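Local coordinates for protein DspB (Aggregatibacter actinomycetemcomitans, PDB 1YHT) that probably hydrolyses beta-linked N-acetylglucosamine residues as a family 20 glycoside hydrolase, an activity that releases bacterial biofilms, at residues A[268-280]-A[297-310]. Sequence-based numbering, arbitrary orientation.
With ACY (acetic acid), chain B.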
ATOM      1  N   THR A 268      -3.250  -4.206  16.384  1.00 11.38           N
ATOM      2  CA  THR A 268      -2.625  -2.981  15.924  1.00 10.69           C
ATOM      3  C   THR A 268      -3.350  -2.500  14.686  1.00 10.14           C
ATOM      4  O   THR A 268      -3.472  -3.224  13.705  1.00  8.96           O
ATOM      5  CB  THR A 268      -1.157  -3.243  15.619  1.00 10.27           C
ATOM      6  OG1 THR A 268      -0.540  -3.680  16.828  1.00  8.56           O
ATOM      7  CG2 THR A 268      -0.456  -2.024  15.113  1.00 12.22           C
ATOM      8  N   VAL A 269      -3.870  -1.276  14.740  1.00 10.30           N
ATOM      9  CA  VAL A 269      -4.566  -0.724  13.603  1.00  9.68           C
ATOM     10  C   VAL A 269      -4.085   0.713  13.346  1.00 10.47           C
ATOM     11  O   VAL A 269      -4.120   1.562  14.252  1.00 11.41           O
ATOM     12  CB  VAL A 269      -6.084  -0.721  13.801  1.00  9.40           C
ATOM     13  CG1 VAL A 269      -6.758  -0.268  12.506  1.00 12.93           C
ATOM     14  CG2 VAL A 269      -6.616  -2.138  14.246  1.00  9.22           C
ATOM     15  N   LEU A 270      -3.723   0.978  12.092  1.00  9.95           N
ATOM     16  CA  LEU A 270      -3.440   2.337  11.604  1.00 10.03           C
ATOM     17  C   LEU A 270      -4.618   2.827  10.788  1.00 10.20           C
ATOM     18  O   LEU A 270      -5.194   2.072   9.994  1.00 10.17           O
ATOM     19  CB  LEU A 270      -2.166   2.389  10.737  1.00  8.59           C
ATOM     20  CG  LEU A 270      -0.834   2.173  11.446  1.00  7.65           C
ATOM     21  CD1 LEU A 270      -0.624   0.669  11.790  1.00  9.17           C
ATOM     22  CD2 LEU A 270       0.326   2.693  10.603  1.00 10.00           C
ATOM     23  N   ASN A 271      -4.946   4.098  10.981  1.00  8.73           N
ATOM     24  CA  ASN A 271      -6.079   4.699  10.364  1.00  9.36           C
ATOM     25  C   ASN A 271      -5.663   5.308   9.024  1.00  8.00           C
ATOM     26  O   ASN A 271      -4.901   6.254   8.966  1.00  7.71           O
ATOM     27  CB  ASN A 271      -6.650   5.772  11.312  1.00  9.09           C
ATOM     28  CG  ASN A 271      -7.956   6.392  10.807  1.00 10.49           C
ATOM     29  OD1 ASN A 271      -8.430   6.067   9.720  1.00 10.77           O
ATOM     30  ND2 ASN A 271      -8.559   7.279  11.625  1.00  8.98           N
ATOM     31  N   TYR A 272      -6.183   4.754   7.954  1.00  7.92           N
ATOM     32  CA  TYR A 272      -5.894   5.225   6.610  1.00  8.69           C
ATOM     33  C   TYR A 272      -7.124   5.918   5.992  1.00  9.55           C
ATOM     34  O   TYR A 272      -7.143   6.159   4.787  1.00 10.51           O
ATOM     35  CB  TYR A 272      -5.459   4.062   5.750  1.00  7.94           C
ATOM     36  CG  TYR A 272      -3.961   3.731   5.758  1.00  7.11           C
ATOM     37  CD1 TYR A 272      -3.290   3.442   6.937  1.00  6.76           C
ATOM     38  CD2 TYR A 272      -3.231   3.666   4.568  1.00  5.49           C
ATOM     39  CE1 TYR A 272      -1.930   3.088   6.938  1.00  7.61           C
ATOM     40  CE2 TYR A 272      -1.882   3.283   4.571  1.00  5.46           C
ATOM     41  CZ  TYR A 272      -1.227   3.006   5.764  1.00  5.96           C
ATOM     42  OH  TYR A 272       0.131   2.600   5.810  1.00  5.42           O
ATOM     43  N   ASN A 273      -8.143   6.190   6.836  1.00 11.12           N
ATOM     44  CA  ASN A 273      -9.462   6.788   6.419  1.00 11.13           C
ATOM     45  C   ASN A 273      -9.417   7.446   5.065  1.00 11.19           C
ATOM     46  O   ASN A 273      -8.875   8.537   4.941  1.00 11.94           O
ATOM     47  CB  ASN A 273      -9.917   7.816   7.466  1.00 11.35           C
ATOM     48  CG  ASN A 273     -11.294   8.433   7.162  1.00 10.98           C
ATOM     49  OD1 ASN A 273     -11.733   8.487   6.018  1.00 15.96           O
ATOM     50  ND2 ASN A 273     -11.958   8.904   8.200  1.00  9.42           N
ATOM     51  N   SER A 274     -10.021   6.810   4.056  1.00 11.46           N
ATOM     52  CA  SER A 274      -9.949   7.296   2.676  1.00 11.86           C
ATOM     53  C   SER A 274     -10.622   8.663   2.488  1.00 12.96           C
ATOM     54  O   SER A 274     -10.204   9.442   1.663  1.00 13.62           O
ATOM     55  CB  SER A 274     -10.541   6.284   1.693  1.00 12.48           C
ATOM     56  OG  SER A 274     -11.898   6.032   2.009  1.00 12.45           O
ATOM     57  N   TYR A 275     -11.626   8.991   3.286  1.00 13.02           N
ATOM     58  CA  TYR A 275     -12.227  10.314   3.108  1.00 13.49           C
ATOM     59  C   TYR A 275     -11.258  11.474   3.329  1.00 12.61           C
ATOM     60  O   TYR A 275     -11.224  12.396   2.508  1.00 12.84           O
ATOM     61  CB  TYR A 275     -13.440  10.492   3.993  1.00 14.92           C
ATOM     62  CG  TYR A 275     -14.179  11.779   3.690  1.00 17.34           C
ATOM     63  CD1 TYR A 275     -15.034  11.884   2.584  1.00 20.14           C
ATOM     64  CD2 TYR A 275     -13.988  12.888   4.476  1.00 18.41           C
ATOM     65  CE1 TYR A 275     -15.694  13.076   2.297  1.00 19.32           C
ATOM     66  CE2 TYR A 275     -14.666  14.075   4.217  1.00 18.21           C
ATOM     67  CZ  TYR A 275     -15.524  14.150   3.149  1.00 20.76           C
ATOM     68  OH  TYR A 275     -16.138  15.354   2.921  1.00 22.09           O
ATOM     69  N   TYR A 276     -10.511  11.456   4.433  1.00 11.17           N
ATOM     70  CA  TYR A 276      -9.567  12.543   4.766  1.00 11.20           C
ATOM     71  C   TYR A 276      -8.114  12.311   4.322  1.00 10.83           C
ATOM     72  O   TYR A 276      -7.333  13.260   4.177  1.00 10.63           O
ATOM     73  CB  TYR A 276      -9.541  12.765   6.278  1.00 10.71           C
ATOM     74  CG  TYR A 276     -10.767  13.460   6.783  1.00 14.70           C
ATOM     75  CD1 TYR A 276     -10.979  14.811   6.479  1.00 15.50           C
ATOM     76  CD2 TYR A 276     -11.739  12.774   7.529  1.00 15.61           C
ATOM     77  CE1 TYR A 276     -12.095  15.463   6.923  1.00 17.01           C
ATOM     78  CE2 TYR A 276     -12.871  13.452   8.011  1.00 17.26           C
ATOM     79  CZ  TYR A 276     -13.039  14.784   7.691  1.00 18.34           C
ATOM     80  OH  TYR A 276     -14.150  15.474   8.115  1.00 20.98           O
ATOM     81  N   LEU A 277      -7.761  11.045   4.179  1.00 10.19           N
ATOM     82  CA  LEU A 277      -6.376  10.651   4.079  1.00 10.14           C
ATOM     83  C   LEU A 277      -5.969  10.052   2.749  1.00  9.17           C
ATOM     84  O   LEU A 277      -4.800   9.734   2.583  1.00  9.22           O
ATOM     85  CB  LEU A 277      -6.008   9.719   5.236  1.00  9.48           C
ATOM     86  CG  LEU A 277      -6.341  10.210   6.643  1.00 11.36           C
ATOM     87  CD1 LEU A 277      -5.959   9.189   7.651  1.00 10.05           C
ATOM     88  CD2 LEU A 277      -5.697  11.540   7.021  1.00 13.88           C
ATOM     89  N   TYR A 278      -6.897   9.914   1.813  1.00  8.90           N
ATOM     90  CA  TYR A 278      -6.554   9.588   0.412  1.00  9.28           C
ATOM     91  C   TYR A 278      -6.573  10.875  -0.385  1.00 10.23           C
ATOM     92  O   TYR A 278      -7.491  11.687  -0.233  1.00  8.64           O
ATOM     93  CB  TYR A 278      -7.578   8.655  -0.228  1.00  9.73           C
ATOM     94  CG  TYR A 278      -7.412   7.189   0.076  1.00 10.07           C
ATOM     95  CD1 TYR A 278      -6.691   6.740   1.192  1.00 11.13           C
ATOM     96  CD2 TYR A 278      -8.036   6.240  -0.722  1.00 12.00           C
ATOM     97  CE1 TYR A 278      -6.561   5.412   1.455  1.00  9.96           C
ATOM     98  CE2 TYR A 278      -7.942   4.902  -0.420  1.00 10.67           C
ATOM     99  CZ  TYR A 278      -7.187   4.488   0.635  1.00 11.32           C
ATOM    100  OH  TYR A 278      -7.040   3.120   0.862  1.00  7.38           O
ATOM    101  N   ILE A 279      -5.544  11.049  -1.216  1.00 10.43           N
ATOM    102  CA  ILE A 279      -5.585  12.058  -2.261  1.00 10.73           C
ATOM    103  C   ILE A 279      -5.252  11.367  -3.586  1.00 10.30           C
ATOM    104  O   ILE A 279      -4.339  10.515  -3.654  1.00 10.57           O
ATOM    105  CB  ILE A 279      -4.685  13.326  -1.925  1.00 10.20           C
ATOM    106  CG1 ILE A 279      -4.863  14.394  -3.003  1.00 12.21           C
ATOM    107  CG2 ILE A 279      -3.213  12.941  -1.785  1.00 10.75           C
ATOM    108  CD1 ILE A 279      -4.493  15.811  -2.521  1.00 13.08           C
ATOM    109  N   VAL A 280      -5.976  11.751  -4.641  1.00  9.62           N
ATOM    110  CA  VAL A 280      -5.800  11.221  -5.978  1.00 10.57           C
ATOM    111  C   VAL A 280      -5.473  12.388  -6.931  1.00 11.53           C
ATOM    112  O   VAL A 280      -6.354  12.976  -7.592  1.00 11.08           O
ATOM    113  CB  VAL A 280      -7.056  10.388  -6.442  1.00 12.00           C
ATOM    114  CG1 VAL A 280      -6.744   9.558  -7.667  1.00 11.17           C
ATOM    115  CG2 VAL A 280      -7.559   9.449  -5.272  1.00 11.52           C
ATOM    116  N   ASP A 297      -8.616  21.313   5.592  1.00 13.10           N
ATOM    117  CA  ASP A 297      -9.787  20.482   5.925  1.00 14.29           C
ATOM    118  C   ASP A 297      -9.409  19.404   6.948  1.00 14.81           C
ATOM    119  O   ASP A 297     -10.103  19.222   7.942  1.00 15.45           O
ATOM    120  CB  ASP A 297     -10.404  19.902   4.636  1.00 14.45           C
ATOM    121  CG  ASP A 297     -11.745  19.172   4.869  1.00 15.07           C
ATOM    122  OD1 ASP A 297     -12.585  19.678   5.624  1.00 12.03           O
ATOM    123  OD2 ASP A 297     -11.943  18.103   4.258  1.00 17.33           O
ATOM    124  N   VAL A 298      -8.276  18.746   6.744  1.00 14.62           N
ATOM    125  CA  VAL A 298      -7.750  17.797   7.734  1.00 15.27           C
ATOM    126  C   VAL A 298      -7.441  18.504   9.070  1.00 15.43           C
ATOM    127  O   VAL A 298      -7.776  18.028  10.142  1.00 15.73           O
ATOM    128  CB  VAL A 298      -6.486  17.093   7.163  1.00 15.08           C
ATOM    129  CG1 VAL A 298      -5.658  16.371   8.257  1.00 16.54           C
ATOM    130  CG2 VAL A 298      -6.916  16.157   6.040  1.00 15.32           C
ATOM    131  N   ILE A 299      -6.819  19.664   8.999  1.00 15.79           N
ATOM    132  CA  ILE A 299      -6.480  20.384  10.216  1.00 16.63           C
ATOM    133  C   ILE A 299      -7.742  20.742  11.023  1.00 16.88           C
ATOM    134  O   ILE A 299      -7.781  20.550  12.243  1.00 16.51           O
ATOM    135  CB  ILE A 299      -5.681  21.654   9.879  1.00 17.18           C
ATOM    136  CG1 ILE A 299      -4.250  21.277   9.424  1.00 15.81           C
ATOM    137  CG2 ILE A 299      -5.634  22.627  11.080  1.00 18.98           C
ATOM    138  CD1 ILE A 299      -3.621  22.298   8.562  1.00 18.20           C
ATOM    139  N   LYS A 300      -8.754  21.250  10.331  1.00 17.23           N
ATOM    140  CA  LYS A 300      -9.998  21.722  10.975  1.00 17.83           C
ATOM    141  C   LYS A 300     -10.892  20.581  11.471  1.00 17.13           C
ATOM    142  O   LYS A 300     -11.414  20.637  12.589  1.00 16.94           O
ATOM    143  CB  LYS A 300     -10.760  22.553   9.954  1.00 18.18           C
ATOM    144  CG  LYS A 300     -12.051  23.214  10.425  1.00 21.81           C
ATOM    145  CD  LYS A 300     -11.856  24.663  10.763  1.00 25.01           C
ATOM    146  CE  LYS A 300     -13.142  25.457  10.495  1.00 25.98           C
ATOM    147  NZ  LYS A 300     -14.321  24.810  11.081  1.00 27.77           N
ATOM    148  N   ASN A 301     -10.997  19.539  10.647  1.00 15.78           N
ATOM    149  CA  ASN A 301     -12.069  18.538  10.735  1.00 17.10           C
ATOM    150  C   ASN A 301     -11.626  17.094  10.995  1.00 17.30           C
ATOM    151  O   ASN A 301     -12.448  16.275  11.392  1.00 17.94           O
ATOM    152  CB  ASN A 301     -12.936  18.559   9.449  1.00 16.62           C
ATOM    153  CG  ASN A 301     -13.515  19.940   9.148  1.00 18.17           C
ATOM    154  OD1 ASN A 301     -13.266  20.529   8.081  1.00 23.37           O
ATOM    155  ND2 ASN A 301     -14.266  20.464  10.069  1.00 17.03           N
ATOM    156  N   TRP A 302     -10.363  16.746  10.747  1.00 16.48           N
ATOM    157  CA  TRP A 302      -9.939  15.375  10.997  1.00 16.72           C
ATOM    158  C   TRP A 302      -9.237  15.214  12.334  1.00 17.81           C
ATOM    159  O   TRP A 302      -8.505  16.110  12.784  1.00 20.46           O
ATOM    160  CB  TRP A 302      -9.073  14.817   9.857  1.00 15.68           C
ATOM    161  CG  TRP A 302      -8.731  13.375  10.101  1.00 13.87           C
ATOM    162  CD1 TRP A 302      -9.574  12.306  10.055  1.00 11.23           C
ATOM    163  CD2 TRP A 302      -7.460  12.868  10.499  1.00 12.11           C
ATOM    164  NE1 TRP A 302      -8.889  11.143  10.367  1.00 13.06           N
ATOM    165  CE2 TRP A 302      -7.588  11.465  10.638  1.00 14.19           C
ATOM    166  CE3 TRP A 302      -6.203  13.451  10.688  1.00 12.68           C
ATOM    167  CZ2 TRP A 302      -6.518  10.657  10.985  1.00 12.08           C
ATOM    168  CZ3 TRP A 302      -5.152  12.640  11.071  1.00 12.64           C
ATOM    169  CH2 TRP A 302      -5.332  11.260  11.247  1.00 12.36           C
ATOM    170  N   ASP A 303      -9.478  14.090  12.999  1.00 16.90           N
ATOM    171  CA  ASP A 303      -8.610  13.655  14.090  1.00 17.21           C
ATOM    172  C   ASP A 303      -8.443  12.153  14.033  1.00 16.03           C
ATOM    173  O   ASP A 303      -9.186  11.440  13.318  1.00 15.25           O
ATOM    174  CB  ASP A 303      -9.096  14.102  15.492  1.00 18.01           C
ATOM    175  CG  ASP A 303     -10.377  13.447  15.925  1.00 20.59           C
ATOM    176  OD1 ASP A 303     -10.334  12.280  16.368  1.00 21.88           O
ATOM    177  OD2 ASP A 303     -11.425  14.146  15.885  1.00 24.21           O
ATOM    178  N   LEU A 304      -7.469  11.664  14.786  1.00 15.06           N
ATOM    179  CA  LEU A 304      -7.046  10.265  14.629  1.00 14.90           C
ATOM    180  C   LEU A 304      -8.198   9.256  14.874  1.00 15.12           C
ATOM    181  O   LEU A 304      -8.171   8.140  14.341  1.00 15.71           O
ATOM    182  CB  LEU A 304      -5.854   9.974  15.537  1.00 14.94           C
ATOM    183  CG  LEU A 304      -5.259   8.581  15.411  1.00 14.76           C
ATOM    184  CD1 LEU A 304      -4.741   8.342  13.933  1.00 12.09           C
ATOM    185  CD2 LEU A 304      -4.182   8.358  16.444  1.00 14.02           C
ATOM    186  N   GLY A 305      -9.197   9.648  15.657  1.00 14.26           N
ATOM    187  CA  GLY A 305     -10.299   8.765  16.010  1.00 14.70           C
ATOM    188  C   GLY A 305     -11.431   8.699  15.010  1.00 14.48           C
ATOM    189  O   GLY A 305     -12.362   7.876  15.134  1.00 15.88           O
ATOM    190  N   VAL A 306     -11.370   9.573  14.027  1.00 14.73           N
ATOM    191  CA  VAL A 306     -12.310   9.610  12.976  1.00 14.98           C
ATOM    192  C   VAL A 306     -11.794   8.642  11.939  1.00 15.31           C
ATOM    193  O   VAL A 306     -10.817   8.947  11.248  1.00 15.50           O
ATOM    194  CB  VAL A 306     -12.470  11.001  12.421  1.00 14.90           C
ATOM    195  CG1 VAL A 306     -13.451  11.022  11.215  1.00 14.52           C
ATOM    196  CG2 VAL A 306     -12.991  11.967  13.515  1.00 14.90           C
ATOM    197  N   TRP A 307     -12.468   7.481  11.838  1.00 15.26           N
ATOM    198  CA  TRP A 307     -12.010   6.368  10.961  1.00 15.17           C
ATOM    199  C   TRP A 307     -13.001   6.029   9.871  1.00 15.48           C
ATOM    200  O   TRP A 307     -12.600   5.509   8.841  1.00 14.40           O
ATOM    201  CB  TRP A 307     -11.740   5.105  11.764  1.00 15.65           C
ATOM    202  CG  TRP A 307     -12.965   4.583  12.422  1.00 17.07           C
ATOM    203  CD1 TRP A 307     -13.482   4.982  13.617  1.00 19.26           C
ATOM    204  CD2 TRP A 307     -13.851   3.574  11.918  1.00 17.52           C
ATOM    205  NE1 TRP A 307     -14.632   4.285  13.888  1.00 19.73           N
ATOM    206  CE2 TRP A 307     -14.881   3.411  12.865  1.00 17.92           C
ATOM    207  CE3 TRP A 307     -13.879   2.805  10.759  1.00 17.55           C
ATOM    208  CZ2 TRP A 307     -15.933   2.508  12.683  1.00 17.77           C
ATOM    209  CZ3 TRP A 307     -14.923   1.902  10.579  1.00 17.89           C
ATOM    210  CH2 TRP A 307     -15.936   1.764  11.539  1.00 16.18           C
ATOM    211  N   ASP A 308     -14.295   6.287  10.093  1.00 15.26           N
ATOM    212  CA  ASP A 308     -15.344   5.842   9.170  1.00 15.20           C
ATOM    213  C   ASP A 308     -15.722   6.974   8.198  1.00 17.52           C
ATOM    214  O   ASP A 308     -16.770   7.658   8.348  1.00 16.78           O
ATOM    215  CB  ASP A 308     -16.551   5.277   9.938  1.00 15.25           C
ATOM    216  CG  ASP A 308     -17.706   4.855   9.037  1.00 15.31           C
ATOM    217  OD1 ASP A 308     -17.532   4.612   7.832  1.00 15.82           O
ATOM    218  OD2 ASP A 308     -18.835   4.783   9.549  1.00 19.47           O
ATOM    219  N   GLY A 309     -14.871   7.152   7.186  1.00 18.01           N
ATOM    220  CA  GLY A 309     -15.031   8.233   6.219  1.00 20.41           C
ATOM    221  C   GLY A 309     -15.201   9.554   6.955  1.00 22.76           C
ATOM    222  O   GLY A 309     -14.467   9.835   7.913  1.00 21.89           O
ATOM    223  N   ARG A 310     -16.179  10.354   6.529  1.00 25.37           N
ATOM    224  CA  ARG A 310     -16.525  11.582   7.276  1.00 27.87           C
ATOM    225  C   ARG A 310     -17.425  11.401   8.476  1.00 28.48           C
ATOM    226  O   ARG A 310     -17.716  12.402   9.156  1.00 29.17           O
ATOM    227  CB  ARG A 310     -17.084  12.701   6.382  1.00 28.97           C
ATOM    228  CG  ARG A 310     -18.213  12.315   5.421  1.00 31.93           C
ATOM    229  CD  ARG A 310     -18.834  13.607   4.801  1.00 37.63           C
ATOM    230  NE  ARG A 310     -19.140  14.596   5.837  1.00 42.13           N
ATOM    231  CZ  ARG A 310     -18.643  15.839   5.908  1.00 45.54           C
ATOM    232  NH1 ARG A 310     -17.821  16.292   4.970  1.00 45.66           N
ATOM    233  NH2 ARG A 310     -18.990  16.643   6.924  1.00 45.00           N
TER
HETATM  234  C   ACY B 750      -7.265   0.414  -1.379  1.00  9.50           C
HETATM  235  O   ACY B 750      -7.790   1.524  -1.221  1.00  8.25           O
HETATM  236  OXT ACY B 750      -7.518  -0.342  -2.354  1.00  8.39           O
HETATM  237  CH3 ACY B 750      -6.258  -0.011  -0.364  1.00 10.06           C
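Where strand 269-271 of the TIM barrel runs into the short helix 274-277, two asparagines clasp the loop that follows helix 287-301. Asn-271 comes first: its ND2 gives one hydrogen to Leu-304 O (2.9 Å) and the other to Val-306 O (2.8 Å), both acceptors close to the plane of its amide. Its OD1 accepts from Asn-273 N in an Asx turn, which helps fix the amide's rotation. Asn-273 repeats the double donation, both bonds nearly straight, from ND2 to Gly-309 O at 2.7 Å and to Val-306 O at 3.3 Å, while its OD1 weakly caps the helix at Tyr-275 N. Val-306 O has a third donor, Trp-302 NE1, in the carbonyl plane, whereas both asparagines come from above it.

Beyond the polar clasp, Trp-302 CB lies over one face of the Tyr-276 ring, 3.9 Å from the centroid; with CG anti to the backbone N (chi1 -176°), the indole reaches Leu-277, whose CD2 stands squarely over its six-membered ring. Arg-310 CB sits on the Tyr-275 ring, and its chain, bent at chi3, brings NH1 to Tyr-275 OH (2.8 Å). Helix 339-358 packs against Leu-277, Val-298 and Trp-302, and strand 324-329 pairs with 269-271 and touches Leu-304.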